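Local coordinates for protein beta-carbonic anhydrase (Methanothermobacter thermautotrophicus, PDB 1G5C) that catalyses the reversible hydration of carbon dioxide to bicarbonate, as a zinc-dependent beta-class carbonic anhydrase of the "cab" type, at residues Ile74-Thr88 and Leu144-Ile158. Sequence-based numbering, arbitrary orientation.
Unlike the reference sequence in segment 74-88: Asp79 (reference Val). With ZN (zinc ion), chain G; CA (calcium ion), chain H.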
ATOM      1  N   ILE A  74      -7.825  -9.798  -4.121  1.00 17.71           N
ATOM      2  CA  ILE A  74      -8.855 -10.833  -4.174  1.00 15.13           C
ATOM      3  C   ILE A  74      -8.880 -11.628  -5.486  1.00 16.29           C
ATOM      4  O   ILE A  74      -8.774 -12.855  -5.482  1.00 15.42           O
ATOM      5  CB  ILE A  74     -10.265 -10.224  -3.953  1.00 15.32           C
ATOM      6  CG1 ILE A  74     -10.348  -9.572  -2.563  1.00 14.58           C
ATOM      7  CG2 ILE A  74     -11.319 -11.307  -4.073  1.00 20.02           C
ATOM      8  CD1 ILE A  74     -11.574  -8.687  -2.342  1.00  9.67           C
ATOM      9  N   TYR A  75      -8.985 -10.939  -6.612  1.00 17.10           N
ATOM     10  CA  TYR A  75      -9.099 -11.635  -7.884  1.00 19.06           C
ATOM     11  C   TYR A  75      -7.809 -12.208  -8.471  1.00 21.19           C
ATOM     12  O   TYR A  75      -7.836 -13.253  -9.121  1.00 22.78           O
ATOM     13  CB  TYR A  75      -9.784 -10.710  -8.894  1.00 20.74           C
ATOM     14  CG  TYR A  75     -11.125 -10.213  -8.390  1.00 21.31           C
ATOM     15  CD1 TYR A  75     -11.393  -8.849  -8.271  1.00 22.74           C
ATOM     16  CD2 TYR A  75     -12.110 -11.120  -7.981  1.00 25.10           C
ATOM     17  CE1 TYR A  75     -12.608  -8.400  -7.755  1.00 21.31           C
ATOM     18  CE2 TYR A  75     -13.325 -10.690  -7.466  1.00 20.97           C
ATOM     19  CZ  TYR A  75     -13.567  -9.332  -7.350  1.00 24.66           C
ATOM     20  OH  TYR A  75     -14.768  -8.918  -6.807  1.00 26.33           O
ATOM     21  N   ALA A  76      -6.690 -11.537  -8.241  1.00 19.48           N
ATOM     22  CA  ALA A  76      -5.416 -12.002  -8.780  1.00 21.51           C
ATOM     23  C   ALA A  76      -4.630 -12.881  -7.813  1.00 22.42           C
ATOM     24  O   ALA A  76      -3.889 -13.768  -8.237  1.00 22.61           O
ATOM     25  CB  ALA A  76      -4.560 -10.809  -9.180  1.00 16.60           C
ATOM     26  N   LEU A  77      -4.802 -12.641  -6.516  1.00 22.20           N
ATOM     27  CA  LEU A  77      -4.039 -13.362  -5.511  1.00 23.72           C
ATOM     28  C   LEU A  77      -4.830 -14.266  -4.584  1.00 24.80           C
ATOM     29  O   LEU A  77      -4.283 -14.775  -3.609  1.00 25.93           O
ATOM     30  CB  LEU A  77      -3.215 -12.355  -4.698  1.00 23.56           C
ATOM     31  CG  LEU A  77      -2.195 -11.572  -5.553  1.00 25.89           C
ATOM     32  CD1 LEU A  77      -1.647 -10.345  -4.793  1.00 21.81           C
ATOM     33  CD2 LEU A  77      -1.054 -12.526  -5.935  1.00 24.56           C
ATOM     34  N   GLY A  78      -6.108 -14.467  -4.886  1.00 22.37           N
ATOM     35  CA  GLY A  78      -6.936 -15.342  -4.071  1.00 22.13           C
ATOM     36  C   GLY A  78      -7.256 -14.925  -2.638  1.00 21.08           C
ATOM     37  O   GLY A  78      -7.625 -15.766  -1.818  1.00 19.17           O
ATOM     38  N   ASP A  79      -7.124 -13.647  -2.308  1.00 20.40           N
ATOM     39  CA  ASP A  79      -7.437 -13.217  -0.944  1.00 19.89           C
ATOM     40  C   ASP A  79      -8.907 -13.420  -0.626  1.00 15.96           C
ATOM     41  O   ASP A  79      -9.786 -13.074  -1.427  1.00 15.88           O
ATOM     42  CB  ASP A  79      -7.055 -11.752  -0.751  1.00 22.25           C
ATOM     43  CG  ASP A  79      -5.566 -11.575  -0.643  1.00 28.63           C
ATOM     44  OD1 ASP A  79      -5.071 -10.452  -0.840  1.00 41.15           O
ATOM     45  OD2 ASP A  79      -4.885 -12.573  -0.348  1.00 34.82           O
ATOM     46  N   ASN A  80      -9.174 -13.990   0.539  1.00 16.21           N
ATOM     47  CA  ASN A  80     -10.549 -14.243   0.936  1.00 18.82           C
ATOM     48  C   ASN A  80     -10.809 -13.692   2.326  1.00 17.97           C
ATOM     49  O   ASN A  80     -11.854 -13.934   2.910  1.00 16.71           O
ATOM     50  CB  ASN A  80     -10.865 -15.755   0.869  1.00 19.37           C
ATOM     51  CG  ASN A  80      -9.997 -16.586   1.791  1.00 24.65           C
ATOM     52  OD1 ASN A  80      -9.541 -16.115   2.834  1.00 24.84           O
ATOM     53  ND2 ASN A  80      -9.776 -17.849   1.415  1.00 29.08           N
ATOM     54  N   GLU A  81      -9.849 -12.938   2.851  1.00 19.25           N
ATOM     55  CA  GLU A  81     -10.001 -12.330   4.168  1.00 19.31           C
ATOM     56  C   GLU A  81      -9.250 -11.005   4.225  1.00 20.37           C
ATOM     57  O   GLU A  81      -8.053 -10.937   3.924  1.00 17.39           O
ATOM     58  CB  GLU A  81      -9.474 -13.271   5.258  1.00 20.46           C
ATOM     59  CG  GLU A  81      -9.537 -12.704   6.677  1.00 24.41           C
ATOM     60  CD  GLU A  81      -9.419 -13.787   7.744  1.00 32.32           C
ATOM     61  OE1 GLU A  81      -8.730 -14.804   7.489  1.00 33.28           O
ATOM     62  OE2 GLU A  81     -10.009 -13.628   8.837  1.00 35.84           O
ATOM     63  N   ILE A  82      -9.957  -9.956   4.617  1.00 18.46           N
ATOM     64  CA  ILE A  82      -9.358  -8.631   4.717  1.00 17.08           C
ATOM     65  C   ILE A  82      -9.503  -8.144   6.153  1.00 18.19           C
ATOM     66  O   ILE A  82     -10.572  -8.304   6.758  1.00 18.15           O
ATOM     67  CB  ILE A  82     -10.083  -7.615   3.797  1.00 17.90           C
ATOM     68  CG1 ILE A  82      -9.998  -8.068   2.342  1.00 18.59           C
ATOM     69  CG2 ILE A  82      -9.469  -6.222   3.978  1.00 13.82           C
ATOM     70  CD1 ILE A  82     -10.832  -7.224   1.393  1.00 20.85           C
ATOM     71  N   ILE A  83      -8.442  -7.550   6.689  1.00 14.36           N
ATOM     72  CA  ILE A  83      -8.460  -7.023   8.052  1.00 13.30           C
ATOM     73  C   ILE A  83      -7.985  -5.580   8.060  1.00 13.47           C
ATOM     74  O   ILE A  83      -6.829  -5.287   7.703  1.00 12.26           O
ATOM     75  CB  ILE A  83      -7.515  -7.818   9.015  1.00 12.43           C
ATOM     76  CG1 ILE A  83      -7.877  -9.298   9.030  1.00 15.80           C
ATOM     77  CG2 ILE A  83      -7.637  -7.261  10.433  1.00 13.73           C
ATOM     78  CD1 ILE A  83      -6.898 -10.174   9.853  1.00 18.80           C
ATOM     79  N   ILE A  84      -8.870  -4.664   8.436  1.00 10.90           N
ATOM     80  CA  ILE A  84      -8.460  -3.276   8.529  1.00 10.85           C
ATOM     81  C   ILE A  84      -7.938  -3.158   9.951  1.00 14.75           C
ATOM     82  O   ILE A  84      -8.579  -3.667  10.891  1.00 15.23           O
ATOM     83  CB  ILE A  84      -9.645  -2.301   8.346  1.00 14.81           C
ATOM     84  CG1 ILE A  84     -10.227  -2.443   6.930  1.00 14.50           C
ATOM     85  CG2 ILE A  84      -9.175  -0.863   8.629  1.00 11.00           C
ATOM     86  CD1 ILE A  84     -11.522  -1.627   6.680  1.00 13.82           C
ATOM     87  N   VAL A  85      -6.765  -2.544  10.116  1.00 10.18           N
ATOM     88  CA  VAL A  85      -6.197  -2.350  11.444  1.00  9.57           C
ATOM     89  C   VAL A  85      -5.899  -0.867  11.694  1.00 14.31           C
ATOM     90  O   VAL A  85      -4.960  -0.283  11.118  1.00 12.70           O
ATOM     91  CB  VAL A  85      -4.885  -3.164  11.650  1.00 13.45           C
ATOM     92  CG1 VAL A  85      -4.368  -2.971  13.084  1.00 10.96           C
ATOM     93  CG2 VAL A  85      -5.132  -4.643  11.384  1.00  9.68           C
ATOM     94  N   GLY A  86      -6.736  -0.233  12.513  1.00 11.13           N
ATOM     95  CA  GLY A  86      -6.473   1.152  12.853  1.00 10.69           C
ATOM     96  C   GLY A  86      -5.575   1.114  14.073  1.00 12.82           C
ATOM     97  O   GLY A  86      -5.247   0.027  14.563  1.00 13.23           O
ATOM     98  N   HIS A  87      -5.167   2.269  14.588  1.00 11.93           N
ATOM     99  CA  HIS A  87      -4.315   2.257  15.768  1.00 14.78           C
ATOM    100  C   HIS A  87      -4.576   3.489  16.612  1.00 15.31           C
ATOM    101  O   HIS A  87      -5.032   4.507  16.107  1.00 14.28           O
ATOM    102  CB  HIS A  87      -2.831   2.222  15.368  1.00 10.80           C
ATOM    103  CG  HIS A  87      -2.376   3.460  14.666  1.00 13.08           C
ATOM    104  ND1 HIS A  87      -1.820   4.534  15.338  1.00 14.51           N
ATOM    105  CD2 HIS A  87      -2.437   3.822  13.367  1.00 13.01           C
ATOM    106  CE1 HIS A  87      -1.567   5.498  14.476  1.00 12.20           C
ATOM    107  NE2 HIS A  87      -1.926   5.101  13.269  1.00 11.36           N
ATOM    108  N   THR A  88      -4.273   3.387  17.899  1.00 15.47           N
ATOM    109  CA  THR A  88      -4.475   4.510  18.804  1.00 15.55           C
ATOM    110  C   THR A  88      -3.441   5.581  18.489  1.00 17.59           C
ATOM    111  O   THR A  88      -2.356   5.286  17.960  1.00 19.74           O
ATOM    112  CB  THR A  88      -4.298   4.085  20.268  1.00 13.73           C
ATOM    113  OG1 THR A  88      -3.012   3.480  20.422  1.00 16.44           O
ATOM    114  CG2 THR A  88      -5.364   3.083  20.681  1.00 12.55           C
ATOM    115  N   LEU A 144     -17.266  -4.354  -5.816  1.00 23.94           N
ATOM    116  CA  LEU A 144     -15.993  -4.981  -6.190  1.00 23.03           C
ATOM    117  C   LEU A 144     -15.567  -6.009  -5.141  1.00 23.12           C
ATOM    118  O   LEU A 144     -14.694  -6.845  -5.386  1.00 20.20           O
ATOM    119  CB  LEU A 144     -14.884  -3.933  -6.305  1.00 24.81           C
ATOM    120  CG  LEU A 144     -14.682  -3.276  -7.659  1.00 27.69           C
ATOM    121  CD1 LEU A 144     -13.605  -2.202  -7.560  1.00 30.59           C
ATOM    122  CD2 LEU A 144     -14.291  -4.345  -8.668  1.00 28.85           C
ATOM    123  N   ILE A 145     -16.173  -5.932  -3.963  1.00 21.13           N
ATOM    124  CA  ILE A 145     -15.834  -6.864  -2.892  1.00 22.39           C
ATOM    125  C   ILE A 145     -16.946  -7.920  -2.740  1.00 22.65           C
ATOM    126  O   ILE A 145     -18.053  -7.602  -2.295  1.00 21.19           O
ATOM    127  CB  ILE A 145     -15.667  -6.106  -1.551  1.00 21.61           C
ATOM    128  CG1 ILE A 145     -14.707  -4.917  -1.725  1.00 20.99           C
ATOM    129  CG2 ILE A 145     -15.159  -7.058  -0.481  1.00 23.95           C
ATOM    130  CD1 ILE A 145     -13.299  -5.291  -2.250  1.00 19.13           C
ATOM    131  N   PRO A 146     -16.665  -9.185  -3.107  1.00 20.28           N
ATOM    132  CA  PRO A 146     -17.678 -10.245  -2.990  1.00 21.83           C
ATOM    133  C   PRO A 146     -18.013 -10.498  -1.527  1.00 23.77           C
ATOM    134  O   PRO A 146     -17.138 -10.391  -0.653  1.00 22.81           O
ATOM    135  CB  PRO A 146     -17.002 -11.465  -3.633  1.00 19.36           C
ATOM    136  CG  PRO A 146     -15.992 -10.873  -4.563  1.00 22.93           C
ATOM    137  CD  PRO A 146     -15.453  -9.689  -3.772  1.00 19.70           C
ATOM    138  N   GLU A 147     -19.269 -10.837  -1.247  1.00 23.13           N
ATOM    139  CA  GLU A 147     -19.648 -11.093   0.134  1.00 21.95           C
ATOM    140  C   GLU A 147     -18.980 -12.340   0.659  1.00 19.16           C
ATOM    141  O   GLU A 147     -18.895 -12.514   1.843  1.00 16.47           O
ATOM    142  CB  GLU A 147     -21.167 -11.185   0.298  1.00 25.33           C
ATOM    143  CG  GLU A 147     -21.832  -9.829   0.201  1.00 29.91           C
ATOM    144  CD  GLU A 147     -23.312  -9.866   0.535  1.00 33.83           C
ATOM    145  OE1 GLU A 147     -23.885 -10.982   0.580  1.00 34.38           O
ATOM    146  OE2 GLU A 147     -23.899  -8.773   0.731  1.00 33.34           O
ATOM    147  N   SER A 148     -18.476 -13.208  -0.209  1.00 20.32           N
ATOM    148  CA  SER A 148     -17.789 -14.387   0.302  1.00 21.32           C
ATOM    149  C   SER A 148     -16.452 -13.999   0.985  1.00 23.24           C
ATOM    150  O   SER A 148     -15.804 -14.835   1.622  1.00 19.83           O
ATOM    151  CB  SER A 148     -17.513 -15.373  -0.826  1.00 22.23           C
ATOM    152  OG  SER A 148     -16.692 -14.790  -1.813  1.00 24.58           O
ATOM    153  N   ILE A 149     -16.042 -12.735   0.852  1.00 21.62           N
ATOM    154  CA  ILE A 149     -14.794 -12.269   1.471  1.00 21.18           C
ATOM    155  C   ILE A 149     -15.028 -11.843   2.931  1.00 20.60           C
ATOM    156  O   ILE A 149     -15.932 -11.062   3.220  1.00 17.47           O
ATOM    157  CB  ILE A 149     -14.195 -11.054   0.693  1.00 19.42           C
ATOM    158  CG1 ILE A 149     -14.091 -11.380  -0.803  1.00 16.08           C
ATOM    159  CG2 ILE A 149     -12.817 -10.706   1.243  1.00 20.60           C
ATOM    160  CD1 ILE A 149     -13.303 -12.675  -1.118  1.00 18.53           C
ATOM    161  N   GLY A 150     -14.225 -12.355   3.856  1.00 18.72           N
ATOM    162  CA  GLY A 150     -14.400 -11.951   5.241  1.00 18.35           C
ATOM    163  C   GLY A 150     -13.718 -10.612   5.469  1.00 20.11           C
ATOM    164  O   GLY A 150     -12.563 -10.441   5.071  1.00 23.55           O
ATOM    165  N   VAL A 151     -14.417  -9.660   6.089  1.00 17.13           N
ATOM    166  CA  VAL A 151     -13.851  -8.333   6.342  1.00 16.86           C
ATOM    167  C   VAL A 151     -13.956  -8.016   7.833  1.00 18.14           C
ATOM    168  O   VAL A 151     -15.061  -7.939   8.397  1.00 16.38           O
ATOM    169  CB  VAL A 151     -14.576  -7.258   5.510  1.00 18.39           C
ATOM    170  CG1 VAL A 151     -13.900  -5.909   5.685  1.00 18.25           C
ATOM    171  CG2 VAL A 151     -14.564  -7.652   4.043  1.00 16.75           C
ATOM    172  N   HIS A 152     -12.796  -7.865   8.469  1.00 13.47           N
ATOM    173  CA  HIS A 152     -12.720  -7.622   9.901  1.00 13.41           C
ATOM    174  C   HIS A 152     -12.136  -6.255  10.210  1.00 16.37           C
ATOM    175  O   HIS A 152     -11.376  -5.697   9.419  1.00 16.58           O
ATOM    176  CB  HIS A 152     -11.855  -8.710  10.554  1.00 13.68           C
ATOM    177  CG  HIS A 152     -12.221 -10.107  10.130  1.00 20.35           C
ATOM    178  ND1 HIS A 152     -13.385 -10.722  10.526  1.00 18.55           N
ATOM    179  CD2 HIS A 152     -11.570 -10.997   9.342  1.00 17.03           C
ATOM    180  CE1 HIS A 152     -13.439 -11.939  10.005  1.00 17.29           C
ATOM    181  NE2 HIS A 152     -12.352 -12.126   9.282  1.00 18.79           N
ATOM    182  N   GLY A 153     -12.495  -5.719  11.371  1.00 17.15           N
ATOM    183  CA  GLY A 153     -11.992  -4.423  11.772  1.00 16.15           C
ATOM    184  C   GLY A 153     -11.391  -4.540  13.156  1.00 18.48           C
ATOM    185  O   GLY A 153     -12.031  -5.064  14.068  1.00 15.25           O
ATOM    186  N   LEU A 154     -10.163  -4.048  13.312  1.00 16.18           N
ATOM    187  CA  LEU A 154      -9.458  -4.114  14.581  1.00 14.52           C
ATOM    188  C   LEU A 154      -8.769  -2.795  14.814  1.00 17.23           C
ATOM    189  O   LEU A 154      -8.566  -2.018  13.882  1.00 16.38           O
ATOM    190  CB  LEU A 154      -8.353  -5.192  14.545  1.00 15.37           C
ATOM    191  CG  LEU A 154      -8.665  -6.630  14.125  1.00 14.70           C
ATOM    192  CD1 LEU A 154      -7.375  -7.455  14.113  1.00 15.88           C
ATOM    193  CD2 LEU A 154      -9.665  -7.230  15.077  1.00 15.59           C
ATOM    194  N   ILE A 155      -8.428  -2.540  16.072  1.00 13.79           N
ATOM    195  CA  ILE A 155      -7.652  -1.367  16.393  1.00 16.16           C
ATOM    196  C   ILE A 155      -6.526  -1.863  17.301  1.00 17.18           C
ATOM    197  O   ILE A 155      -6.762  -2.658  18.226  1.00 16.56           O
ATOM    198  CB  ILE A 155      -8.468  -0.266  17.091  1.00 17.44           C
ATOM    199  CG1 ILE A 155      -7.556   0.947  17.305  1.00 18.42           C
ATOM    200  CG2 ILE A 155      -9.030  -0.761  18.403  1.00 15.21           C
ATOM    201  CD1 ILE A 155      -8.283   2.232  17.671  1.00 17.35           C
ATOM    202  N   ILE A 156      -5.303  -1.426  17.017  1.00 15.45           N
ATOM    203  CA  ILE A 156      -4.157  -1.841  17.815  1.00 15.85           C
ATOM    204  C   ILE A 156      -3.630  -0.697  18.690  1.00 14.81           C
ATOM    205  O   ILE A 156      -3.620   0.453  18.263  1.00 14.07           O
ATOM    206  CB  ILE A 156      -2.994  -2.350  16.893  1.00 16.09           C
ATOM    207  CG1 ILE A 156      -1.886  -2.979  17.740  1.00 18.46           C
ATOM    208  CG2 ILE A 156      -2.407  -1.181  16.062  1.00 12.51           C
ATOM    209  CD1 ILE A 156      -0.797  -3.693  16.887  1.00 19.82           C
ATOM    210  N   ASP A 157      -3.214  -1.019  19.917  1.00 14.48           N
ATOM    211  CA  ASP A 157      -2.619  -0.025  20.816  1.00 14.60           C
ATOM    212  C   ASP A 157      -1.239   0.252  20.212  1.00 16.27           C
ATOM    213  O   ASP A 157      -0.409  -0.652  20.131  1.00 16.94           O
ATOM    214  CB  ASP A 157      -2.455  -0.603  22.229  1.00 16.67           C
ATOM    215  CG  ASP A 157      -1.873   0.411  23.213  1.00 22.10           C
ATOM    216  OD1 ASP A 157      -0.757   0.942  22.966  1.00 21.74           O
ATOM    217  OD2 ASP A 157      -2.533   0.685  24.234  1.00 26.43           O
ATOM    218  N   ILE A 158      -0.983   1.492  19.808  1.00 16.99           N
ATOM    219  CA  ILE A 158       0.272   1.822  19.159  1.00 19.32           C
ATOM    220  C   ILE A 158       1.545   1.635  20.003  1.00 20.77           C
ATOM    221  O   ILE A 158       2.655   1.536  19.464  1.00 21.47           O
ATOM    222  CB  ILE A 158       0.202   3.263  18.564  1.00 17.67           C
ATOM    223  CG1 ILE A 158       1.309   3.459  17.514  1.00 17.15           C
ATOM    224  CG2 ILE A 158       0.304   4.319  19.676  1.00 16.63           C
ATOM    225  CD1 ILE A 158       1.218   2.500  16.316  1.00 12.10           C
TER
HETATM  226 ZN    ZN G1001      -2.245   6.554  11.811  1.00 17.03          ZN
HETATM  227 CA    CA H1007     -19.811 -13.505   3.875  1.00 33.41          CA
HETATM  228  O   HOH W   1     -17.636 -12.220   4.603  1.00 24.48           O
HETATM  229  O   HOH W   2      -0.802   7.799  12.507  1.00 15.71           O
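Strands 81-87 and 150-156 pair in parallel, Glu81 beside Gly150 through His87 beside Ile156. The backbone ladder runs from Gly150 N–Asn80 O to Thr88 N–Ile156 O (both 3.0 Å). Beyond it, Thr88 OG1 accepts a nearly straight bond from Ile158 N (2.9 Å, 173°), tying the two strand exits together. At the other end, Tyr75 OH makes a short hydrogen bond to Leu144 O (2.5 Å) from above the carbonyl plane, beside Pro146 CG and CD. Glu81 OE2 meets the His152 ring at its edge, but the bond from NE2 is weak and bent (116°); NE2 also bonds Glu170, and ND1 the backbone N of Asp169. There too Ile74 packs on Ile149 and crosses Ile145 at about a right angle (CD1 to CD1 3.8 Å); on the Glu81/His152 face Ile83 CG2 meets Leu154 CD1 (3.7 Å). His87, with CG between its backbone N and carbonyl carbon (chi1 66°), packs CB on Ile156 CG2; its NE2–zinc bond (2.1 Å) and ND1–Thr88 O bond together hold the ring's rotation. Cys32, Cys90 and a water complete the zinc site. A helical beta-alpha-beta crossover links the strands. In the mixed sheet, strand 27-32 flanks 81-87 in parallel and 163-165 flanks 150-156 antiparallel; helix 128-141 covers Ile82, Ile84 and Val151, helix 40-45 Val85 and Ile156.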